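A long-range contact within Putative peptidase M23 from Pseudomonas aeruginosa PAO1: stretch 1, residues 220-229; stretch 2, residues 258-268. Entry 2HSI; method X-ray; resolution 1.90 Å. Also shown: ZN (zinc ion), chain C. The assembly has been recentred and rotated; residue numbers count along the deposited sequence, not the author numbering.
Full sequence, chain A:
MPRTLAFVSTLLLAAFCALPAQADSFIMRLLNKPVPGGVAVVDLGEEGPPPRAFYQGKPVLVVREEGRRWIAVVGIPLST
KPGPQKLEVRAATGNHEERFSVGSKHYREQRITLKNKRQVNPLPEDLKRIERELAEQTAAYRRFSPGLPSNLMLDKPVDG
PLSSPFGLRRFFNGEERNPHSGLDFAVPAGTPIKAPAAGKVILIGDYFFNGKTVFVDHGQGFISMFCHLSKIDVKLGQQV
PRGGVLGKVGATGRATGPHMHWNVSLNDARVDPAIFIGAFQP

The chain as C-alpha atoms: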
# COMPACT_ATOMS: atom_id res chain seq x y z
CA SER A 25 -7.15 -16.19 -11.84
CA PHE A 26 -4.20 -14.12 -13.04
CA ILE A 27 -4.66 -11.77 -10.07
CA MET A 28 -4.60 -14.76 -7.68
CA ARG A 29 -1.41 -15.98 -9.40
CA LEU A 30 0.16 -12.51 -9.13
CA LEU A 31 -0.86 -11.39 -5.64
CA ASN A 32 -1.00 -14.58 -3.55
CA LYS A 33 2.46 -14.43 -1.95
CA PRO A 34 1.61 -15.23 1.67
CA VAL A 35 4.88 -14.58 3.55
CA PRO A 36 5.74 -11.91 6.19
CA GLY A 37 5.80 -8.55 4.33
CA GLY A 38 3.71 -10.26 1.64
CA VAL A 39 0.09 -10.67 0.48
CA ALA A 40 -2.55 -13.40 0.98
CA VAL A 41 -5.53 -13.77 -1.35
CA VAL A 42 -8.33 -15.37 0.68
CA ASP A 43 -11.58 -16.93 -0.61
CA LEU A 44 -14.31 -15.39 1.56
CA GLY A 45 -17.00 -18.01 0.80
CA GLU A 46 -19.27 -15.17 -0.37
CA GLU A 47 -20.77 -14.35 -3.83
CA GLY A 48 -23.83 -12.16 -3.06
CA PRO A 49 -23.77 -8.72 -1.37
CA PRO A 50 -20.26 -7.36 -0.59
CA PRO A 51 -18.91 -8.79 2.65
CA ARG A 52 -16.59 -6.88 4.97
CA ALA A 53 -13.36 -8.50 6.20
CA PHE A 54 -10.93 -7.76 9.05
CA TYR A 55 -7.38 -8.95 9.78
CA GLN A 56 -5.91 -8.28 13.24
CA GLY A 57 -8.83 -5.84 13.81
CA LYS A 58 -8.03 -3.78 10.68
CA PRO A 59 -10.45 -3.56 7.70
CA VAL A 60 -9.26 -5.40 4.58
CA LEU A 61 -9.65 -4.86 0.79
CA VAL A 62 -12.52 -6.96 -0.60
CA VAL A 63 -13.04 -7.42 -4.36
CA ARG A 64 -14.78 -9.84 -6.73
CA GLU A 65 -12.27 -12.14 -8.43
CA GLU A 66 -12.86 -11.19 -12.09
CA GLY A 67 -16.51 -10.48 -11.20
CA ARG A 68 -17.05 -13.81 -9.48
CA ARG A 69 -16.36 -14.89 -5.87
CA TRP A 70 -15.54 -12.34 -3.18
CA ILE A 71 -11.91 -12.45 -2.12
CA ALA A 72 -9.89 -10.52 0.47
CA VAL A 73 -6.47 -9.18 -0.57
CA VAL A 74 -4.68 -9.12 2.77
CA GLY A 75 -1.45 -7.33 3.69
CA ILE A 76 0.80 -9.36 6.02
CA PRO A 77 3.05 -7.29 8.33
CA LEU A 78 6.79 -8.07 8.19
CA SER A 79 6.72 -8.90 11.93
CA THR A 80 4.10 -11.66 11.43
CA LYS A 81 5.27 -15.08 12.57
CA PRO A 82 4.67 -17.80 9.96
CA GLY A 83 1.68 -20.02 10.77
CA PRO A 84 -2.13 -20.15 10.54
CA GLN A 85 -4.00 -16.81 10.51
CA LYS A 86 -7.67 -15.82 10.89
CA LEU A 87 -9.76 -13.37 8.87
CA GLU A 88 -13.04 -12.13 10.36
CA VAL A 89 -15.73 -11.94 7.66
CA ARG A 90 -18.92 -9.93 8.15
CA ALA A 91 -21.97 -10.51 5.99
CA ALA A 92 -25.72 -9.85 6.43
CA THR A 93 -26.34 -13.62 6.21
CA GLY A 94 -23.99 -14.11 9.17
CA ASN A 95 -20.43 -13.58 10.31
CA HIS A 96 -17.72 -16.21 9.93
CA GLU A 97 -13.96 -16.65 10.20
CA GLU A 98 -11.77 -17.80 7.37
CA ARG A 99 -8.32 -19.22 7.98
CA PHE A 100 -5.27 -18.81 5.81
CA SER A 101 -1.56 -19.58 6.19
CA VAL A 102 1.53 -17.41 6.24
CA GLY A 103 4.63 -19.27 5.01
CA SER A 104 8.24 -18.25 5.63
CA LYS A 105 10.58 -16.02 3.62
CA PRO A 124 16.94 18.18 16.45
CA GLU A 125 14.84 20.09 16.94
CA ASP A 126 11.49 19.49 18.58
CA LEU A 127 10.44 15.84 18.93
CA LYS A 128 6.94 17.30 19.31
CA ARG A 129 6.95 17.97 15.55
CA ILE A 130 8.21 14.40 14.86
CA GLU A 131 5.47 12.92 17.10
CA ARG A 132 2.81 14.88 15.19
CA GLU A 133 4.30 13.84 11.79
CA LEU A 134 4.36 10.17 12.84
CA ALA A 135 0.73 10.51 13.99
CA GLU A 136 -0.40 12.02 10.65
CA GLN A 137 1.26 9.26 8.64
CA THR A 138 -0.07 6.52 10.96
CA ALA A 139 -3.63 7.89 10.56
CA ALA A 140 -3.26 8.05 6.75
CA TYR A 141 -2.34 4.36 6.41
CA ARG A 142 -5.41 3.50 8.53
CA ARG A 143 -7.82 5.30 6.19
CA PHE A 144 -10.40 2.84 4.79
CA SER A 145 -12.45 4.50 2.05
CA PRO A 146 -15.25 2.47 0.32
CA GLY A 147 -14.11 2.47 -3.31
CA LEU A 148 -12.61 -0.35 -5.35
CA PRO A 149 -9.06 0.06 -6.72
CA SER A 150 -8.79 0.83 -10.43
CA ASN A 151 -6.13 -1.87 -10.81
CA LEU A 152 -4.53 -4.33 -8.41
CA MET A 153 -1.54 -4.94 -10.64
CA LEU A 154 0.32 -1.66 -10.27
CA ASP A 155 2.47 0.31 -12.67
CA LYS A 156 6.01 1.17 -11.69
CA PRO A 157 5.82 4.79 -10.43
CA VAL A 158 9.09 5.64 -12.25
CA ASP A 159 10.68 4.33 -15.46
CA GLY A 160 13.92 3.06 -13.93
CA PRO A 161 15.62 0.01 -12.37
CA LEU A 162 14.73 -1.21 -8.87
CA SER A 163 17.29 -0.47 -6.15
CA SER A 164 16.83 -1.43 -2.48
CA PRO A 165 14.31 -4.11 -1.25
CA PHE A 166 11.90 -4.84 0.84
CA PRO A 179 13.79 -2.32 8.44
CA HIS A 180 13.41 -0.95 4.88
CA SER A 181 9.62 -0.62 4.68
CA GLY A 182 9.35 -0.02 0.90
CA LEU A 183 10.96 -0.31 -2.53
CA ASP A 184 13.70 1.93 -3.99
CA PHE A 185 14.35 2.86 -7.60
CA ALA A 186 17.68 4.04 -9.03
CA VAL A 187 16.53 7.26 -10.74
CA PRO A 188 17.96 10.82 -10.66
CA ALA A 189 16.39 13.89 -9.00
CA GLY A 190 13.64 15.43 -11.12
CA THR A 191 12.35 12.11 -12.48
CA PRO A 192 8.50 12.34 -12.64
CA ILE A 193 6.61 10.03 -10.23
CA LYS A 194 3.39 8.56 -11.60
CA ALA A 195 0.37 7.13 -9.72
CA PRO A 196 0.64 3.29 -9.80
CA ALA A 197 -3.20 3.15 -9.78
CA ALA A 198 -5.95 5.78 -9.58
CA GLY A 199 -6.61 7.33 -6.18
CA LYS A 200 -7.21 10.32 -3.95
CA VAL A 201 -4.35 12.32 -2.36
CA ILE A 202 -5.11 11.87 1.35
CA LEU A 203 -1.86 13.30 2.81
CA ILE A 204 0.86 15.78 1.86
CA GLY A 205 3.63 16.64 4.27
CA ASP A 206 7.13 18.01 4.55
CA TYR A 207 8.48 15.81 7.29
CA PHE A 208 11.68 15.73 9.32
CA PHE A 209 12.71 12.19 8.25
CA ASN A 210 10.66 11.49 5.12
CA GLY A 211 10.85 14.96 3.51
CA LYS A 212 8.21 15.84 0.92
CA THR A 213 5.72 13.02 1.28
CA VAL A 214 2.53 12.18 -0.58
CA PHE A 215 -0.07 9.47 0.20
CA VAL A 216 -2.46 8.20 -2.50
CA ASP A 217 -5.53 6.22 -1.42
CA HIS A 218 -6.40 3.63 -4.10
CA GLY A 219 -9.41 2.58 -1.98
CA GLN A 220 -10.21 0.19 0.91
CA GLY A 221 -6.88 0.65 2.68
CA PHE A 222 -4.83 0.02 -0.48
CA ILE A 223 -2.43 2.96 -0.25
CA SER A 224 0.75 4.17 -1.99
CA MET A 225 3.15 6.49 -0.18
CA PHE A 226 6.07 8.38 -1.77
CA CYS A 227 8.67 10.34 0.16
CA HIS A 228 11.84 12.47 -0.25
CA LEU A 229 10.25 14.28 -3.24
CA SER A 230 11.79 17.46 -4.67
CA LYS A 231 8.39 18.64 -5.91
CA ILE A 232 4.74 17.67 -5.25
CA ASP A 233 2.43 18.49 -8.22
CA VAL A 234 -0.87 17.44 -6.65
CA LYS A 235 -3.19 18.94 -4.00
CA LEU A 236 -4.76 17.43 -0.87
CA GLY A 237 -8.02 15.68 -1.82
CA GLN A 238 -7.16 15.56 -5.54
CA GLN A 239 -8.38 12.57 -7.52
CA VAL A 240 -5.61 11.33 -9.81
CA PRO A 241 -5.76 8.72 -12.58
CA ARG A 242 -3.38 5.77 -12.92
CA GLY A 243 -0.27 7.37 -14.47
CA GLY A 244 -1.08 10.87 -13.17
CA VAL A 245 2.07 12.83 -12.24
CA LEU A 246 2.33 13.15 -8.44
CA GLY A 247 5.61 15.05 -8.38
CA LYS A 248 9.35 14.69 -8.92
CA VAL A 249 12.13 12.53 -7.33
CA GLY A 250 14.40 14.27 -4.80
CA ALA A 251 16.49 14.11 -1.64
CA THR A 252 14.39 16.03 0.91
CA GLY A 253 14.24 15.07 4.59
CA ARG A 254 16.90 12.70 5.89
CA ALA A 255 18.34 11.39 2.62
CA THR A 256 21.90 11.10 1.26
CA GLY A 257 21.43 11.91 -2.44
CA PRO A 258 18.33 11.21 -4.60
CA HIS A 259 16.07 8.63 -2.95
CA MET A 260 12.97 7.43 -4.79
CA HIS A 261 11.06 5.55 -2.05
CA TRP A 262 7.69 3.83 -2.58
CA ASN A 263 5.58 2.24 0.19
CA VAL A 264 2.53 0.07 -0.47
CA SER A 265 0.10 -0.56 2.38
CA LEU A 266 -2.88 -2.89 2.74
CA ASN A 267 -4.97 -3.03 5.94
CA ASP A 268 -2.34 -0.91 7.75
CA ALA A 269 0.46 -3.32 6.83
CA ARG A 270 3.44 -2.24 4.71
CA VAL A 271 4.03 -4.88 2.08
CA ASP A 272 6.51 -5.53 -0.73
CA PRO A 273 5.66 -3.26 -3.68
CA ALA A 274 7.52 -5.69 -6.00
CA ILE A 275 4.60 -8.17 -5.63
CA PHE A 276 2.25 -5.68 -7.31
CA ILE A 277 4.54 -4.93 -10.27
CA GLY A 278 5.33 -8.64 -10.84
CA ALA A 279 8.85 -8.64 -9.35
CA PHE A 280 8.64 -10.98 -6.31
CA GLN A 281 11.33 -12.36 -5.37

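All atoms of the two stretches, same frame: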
# COMPACT_ATOMS: atom_id res chain seq x y z
N GLN A 220 -10.13 1.32 -0.03
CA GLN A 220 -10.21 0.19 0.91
C GLN A 220 -8.86 -0.20 1.51
O GLN A 220 -8.47 -1.37 1.53
CB GLN A 220 -10.92 -1.03 0.28
CG GLN A 220 -12.40 -0.79 -0.04
CD GLN A 220 -13.17 -2.07 -0.33
OE1 GLN A 220 -12.85 -3.14 0.19
NE2 GLN A 220 -14.21 -1.94 -1.14
N GLY A 221 -8.16 0.82 1.99
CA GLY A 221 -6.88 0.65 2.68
C GLY A 221 -5.67 0.39 1.81
O GLY A 221 -4.55 0.30 2.32
N PHE A 222 -5.89 0.25 0.49
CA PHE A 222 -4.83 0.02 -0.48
C PHE A 222 -4.22 1.37 -0.79
O PHE A 222 -4.84 2.19 -1.46
CB PHE A 222 -5.42 -0.62 -1.74
CG PHE A 222 -4.41 -1.08 -2.76
CD1 PHE A 222 -3.15 -1.52 -2.40
CD2 PHE A 222 -4.78 -1.15 -4.12
CE1 PHE A 222 -2.25 -1.98 -3.36
CE2 PHE A 222 -3.89 -1.60 -5.08
CZ PHE A 222 -2.63 -2.03 -4.71
N ILE A 223 -3.01 1.60 -0.28
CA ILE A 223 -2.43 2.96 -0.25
C ILE A 223 -0.98 2.97 -0.74
O ILE A 223 -0.16 2.13 -0.30
CB ILE A 223 -2.56 3.57 1.19
CG1 ILE A 223 -4.03 3.88 1.53
CG2 ILE A 223 -1.65 4.83 1.39
CD1 ILE A 223 -4.34 4.07 3.00
N SER A 224 -0.65 3.89 -1.65
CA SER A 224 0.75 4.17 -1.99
C SER A 224 1.25 5.41 -1.25
O SER A 224 0.53 6.40 -1.12
CB SER A 224 0.94 4.38 -3.50
OG SER A 224 0.82 3.16 -4.21
N MET A 225 2.49 5.34 -0.78
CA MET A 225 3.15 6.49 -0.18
C MET A 225 4.46 6.72 -0.93
O MET A 225 5.14 5.75 -1.31
CB MET A 225 3.38 6.27 1.32
CG MET A 225 4.13 7.40 2.05
SD MET A 225 5.93 7.32 1.85
CE MET A 225 6.47 7.59 3.55
N PHE A 226 4.79 7.99 -1.15
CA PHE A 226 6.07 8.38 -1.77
C PHE A 226 6.70 9.48 -0.95
O PHE A 226 6.02 10.44 -0.60
CB PHE A 226 5.86 8.88 -3.20
CG PHE A 226 5.20 7.89 -4.08
CD1 PHE A 226 5.95 6.94 -4.76
CD2 PHE A 226 3.82 7.88 -4.22
CE1 PHE A 226 5.34 6.01 -5.56
CE2 PHE A 226 3.20 6.93 -5.03
CZ PHE A 226 3.97 6.00 -5.70
N CYS A 227 7.99 9.35 -0.65
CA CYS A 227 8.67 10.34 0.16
C CYS A 227 10.01 10.78 -0.43
O CYS A 227 10.44 10.24 -1.46
CB CYS A 227 8.81 9.85 1.60
SG CYS A 227 9.76 8.33 1.76
N HIS A 228 10.62 11.78 0.21
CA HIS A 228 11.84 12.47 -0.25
C HIS A 228 11.69 13.21 -1.58
O HIS A 228 12.68 13.42 -2.26
CB HIS A 228 13.06 11.52 -0.32
CG HIS A 228 13.27 10.70 0.92
ND1 HIS A 228 13.62 11.24 2.13
CD2 HIS A 228 13.17 9.36 1.12
CE1 HIS A 228 13.74 10.28 3.03
NE2 HIS A 228 13.47 9.13 2.44
N LEU A 229 10.48 13.62 -1.94
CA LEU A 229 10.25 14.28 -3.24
C LEU A 229 10.90 15.66 -3.29
O LEU A 229 11.02 16.31 -2.26
CB LEU A 229 8.75 14.41 -3.54
CG LEU A 229 8.03 13.20 -4.15
CD1 LEU A 229 7.99 12.03 -3.20
CD2 LEU A 229 6.62 13.55 -4.57
N PRO A 258 19.69 11.48 -4.11
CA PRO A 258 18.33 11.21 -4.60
C PRO A 258 17.82 9.84 -4.15
O PRO A 258 18.50 8.82 -4.33
CB PRO A 258 18.48 11.26 -6.13
CG PRO A 258 19.73 12.03 -6.37
CD PRO A 258 20.63 11.68 -5.23
N HIS A 259 16.63 9.83 -3.55
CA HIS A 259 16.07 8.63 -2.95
C HIS A 259 14.57 8.50 -3.29
O HIS A 259 13.70 9.03 -2.59
CB HIS A 259 16.34 8.62 -1.43
CG HIS A 259 15.79 7.43 -0.70
ND1 HIS A 259 15.66 7.40 0.67
CD2 HIS A 259 15.35 6.23 -1.14
CE1 HIS A 259 15.15 6.24 1.05
NE2 HIS A 259 14.95 5.51 -0.03
N MET A 260 14.31 7.81 -4.38
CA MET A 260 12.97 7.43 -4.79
C MET A 260 12.47 6.26 -3.93
O MET A 260 12.89 5.12 -4.11
CB MET A 260 13.00 7.07 -6.28
CG MET A 260 11.74 6.44 -6.85
SD MET A 260 10.25 7.38 -6.54
CE MET A 260 9.03 6.08 -6.69
N HIS A 261 11.60 6.56 -2.96
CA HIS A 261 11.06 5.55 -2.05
C HIS A 261 9.55 5.42 -2.22
O HIS A 261 8.82 6.41 -2.15
CB HIS A 261 11.42 5.86 -0.59
CG HIS A 261 10.97 4.82 0.39
ND1 HIS A 261 11.80 3.82 0.85
CD2 HIS A 261 9.78 4.62 1.00
CE1 HIS A 261 11.14 3.05 1.70
NE2 HIS A 261 9.90 3.51 1.80
N TRP A 262 9.10 4.17 -2.40
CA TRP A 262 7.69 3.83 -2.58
C TRP A 262 7.24 2.80 -1.54
O TRP A 262 7.80 1.70 -1.47
CB TRP A 262 7.48 3.31 -4.00
CG TRP A 262 6.07 2.82 -4.36
CD1 TRP A 262 4.88 3.29 -3.88
CD2 TRP A 262 5.74 1.80 -5.31
NE1 TRP A 262 3.83 2.62 -4.47
CE2 TRP A 262 4.33 1.70 -5.35
CE3 TRP A 262 6.50 0.95 -6.13
CZ2 TRP A 262 3.66 0.79 -6.17
CZ3 TRP A 262 5.83 0.04 -6.95
CH2 TRP A 262 4.43 -0.03 -6.96
N ASN A 263 6.25 3.18 -0.73
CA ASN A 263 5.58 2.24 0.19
C ASN A 263 4.24 1.82 -0.38
O ASN A 263 3.55 2.64 -0.97
CB ASN A 263 5.31 2.89 1.55
CG ASN A 263 6.57 3.10 2.36
OD1 ASN A 263 7.49 2.28 2.32
ND2 ASN A 263 6.62 4.19 3.11
N VAL A 264 3.88 0.55 -0.19
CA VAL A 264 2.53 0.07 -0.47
C VAL A 264 1.96 -0.52 0.82
O VAL A 264 2.61 -1.33 1.47
CB VAL A 264 2.47 -0.99 -1.60
CG1 VAL A 264 1.06 -1.63 -1.69
CG2 VAL A 264 2.83 -0.37 -2.94
N SER A 265 0.76 -0.08 1.18
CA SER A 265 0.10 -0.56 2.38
C SER A 265 -1.23 -1.21 2.03
O SER A 265 -1.92 -0.79 1.09
CB SER A 265 -0.08 0.60 3.36
OG SER A 265 -0.56 0.18 4.64
N LEU A 266 -1.58 -2.24 2.79
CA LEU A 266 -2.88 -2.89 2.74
C LEU A 266 -3.25 -3.19 4.18
O LEU A 266 -2.41 -3.71 4.93
CB LEU A 266 -2.82 -4.22 1.98
CG LEU A 266 -2.84 -4.24 0.45
CD1 LEU A 266 -2.34 -5.60 -0.04
CD2 LEU A 266 -4.25 -3.98 -0.08
N ASN A 267 -4.48 -2.86 4.57
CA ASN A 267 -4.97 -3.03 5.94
C ASN A 267 -3.97 -2.62 7.03
O ASN A 267 -3.75 -3.36 7.99
CB ASN A 267 -5.54 -4.45 6.21
CG ASN A 267 -4.60 -5.58 5.79
OD1 ASN A 267 -4.67 -6.06 4.66
ND2 ASN A 267 -3.68 -5.97 6.67
N ASP A 268 -3.37 -1.44 6.84
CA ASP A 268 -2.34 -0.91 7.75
C ASP A 268 -1.13 -1.84 7.94
O ASP A 268 -0.57 -1.95 9.04
CB ASP A 268 -2.95 -0.49 9.09
CG ASP A 268 -2.03 0.41 9.92
OD1 ASP A 268 -1.20 1.15 9.33
OD2 ASP A 268 -2.14 0.37 11.17
ZN ZN C . 13.81 3.46 0.34
O HOH W 1 -6.28 -2.64 2.44
O HOH W 2 -3.23 0.51 4.54
O HOH W 3 9.93 8.65 -3.53

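The two stretches pair as neighbouring antiparallel strands, their axes 4.7 Å apart at closest approach and their N-to-C directions at 160°. In the centre, hydrogen-bonded pairs satisfy the backbone in both directions. I223 N donates to S265 O (3.0 Å) and S265 N returns a bond to I223 O (2.8 Å); two residues on, M225 N donates to N263 O and N263 N to M225 O, both at 2.9 Å. Between them S224 and V264 form a non-hydrogen-bonded pair, and F226 and W262 form another beyond M225 and N263. Here alpha carbons approach carbonyl oxygens already engaged in the ladder, as in the CA-H...O contact of S224 CA with N263 O at 3.3 Å.

Regular pairing loosens towards the zinc site. C227 N reaches H261 O over 3.4 Å, a weak bond, and water 3 also bridges the strands here: it accepts from H261 N (2.7 Å) and lies 2.7 Å from C227 O. Water also takes over at the other end. G221 O lies 3.1 Å from S265 O, and since both are acceptors no bond can join them; water 2 donates to G221 O (2.6 Å) while accepting from S265 OG (2.7 Å) and D268 N (3.0 Å). Water 1 similarly links Q220 O (2.7 Å) to N267 N (2.8 Å).

Side chains of S224, F226, W262 and V264 share one face of the sheet. The indole of W262 runs diagonally across to S224, where NE1 donates to OG at 3.1 Å with a nearly straight angle of 171°, so the indole's polar atom is satisfied within this buried face. Its five-membered ring lies nearly parallel to the F226 ring, with planes at 8° and centroids 4.5 Å apart, but the rings are slid so that they barely overlap. M260 CE meets the edge of the F226 ring, 3.7 Å from CD1. Farther along, F222 CE1 packs 3.7 Å from V264 CG1 and F222 CD1 3.6 Å from L266 CD2.

The opposite face carries I223, M225, C227, H261, N263 and S265. H261 ND1 binds zinc at 2.1 Å, leaving NE2 to donate to N263 OD1 at 2.8 Å, so both ring nitrogens of the metal ligand are engaged. N263 ND2 is satisfied elsewhere in the structure. H259 NE2 supplies a second zinc ligand at 2.4 Å, and two more atoms come from elsewhere in the structure. The H259 ring lies beside that of H228, offset and inclined by 24°, with H228 CD2 3.2 Å from H259 ND1.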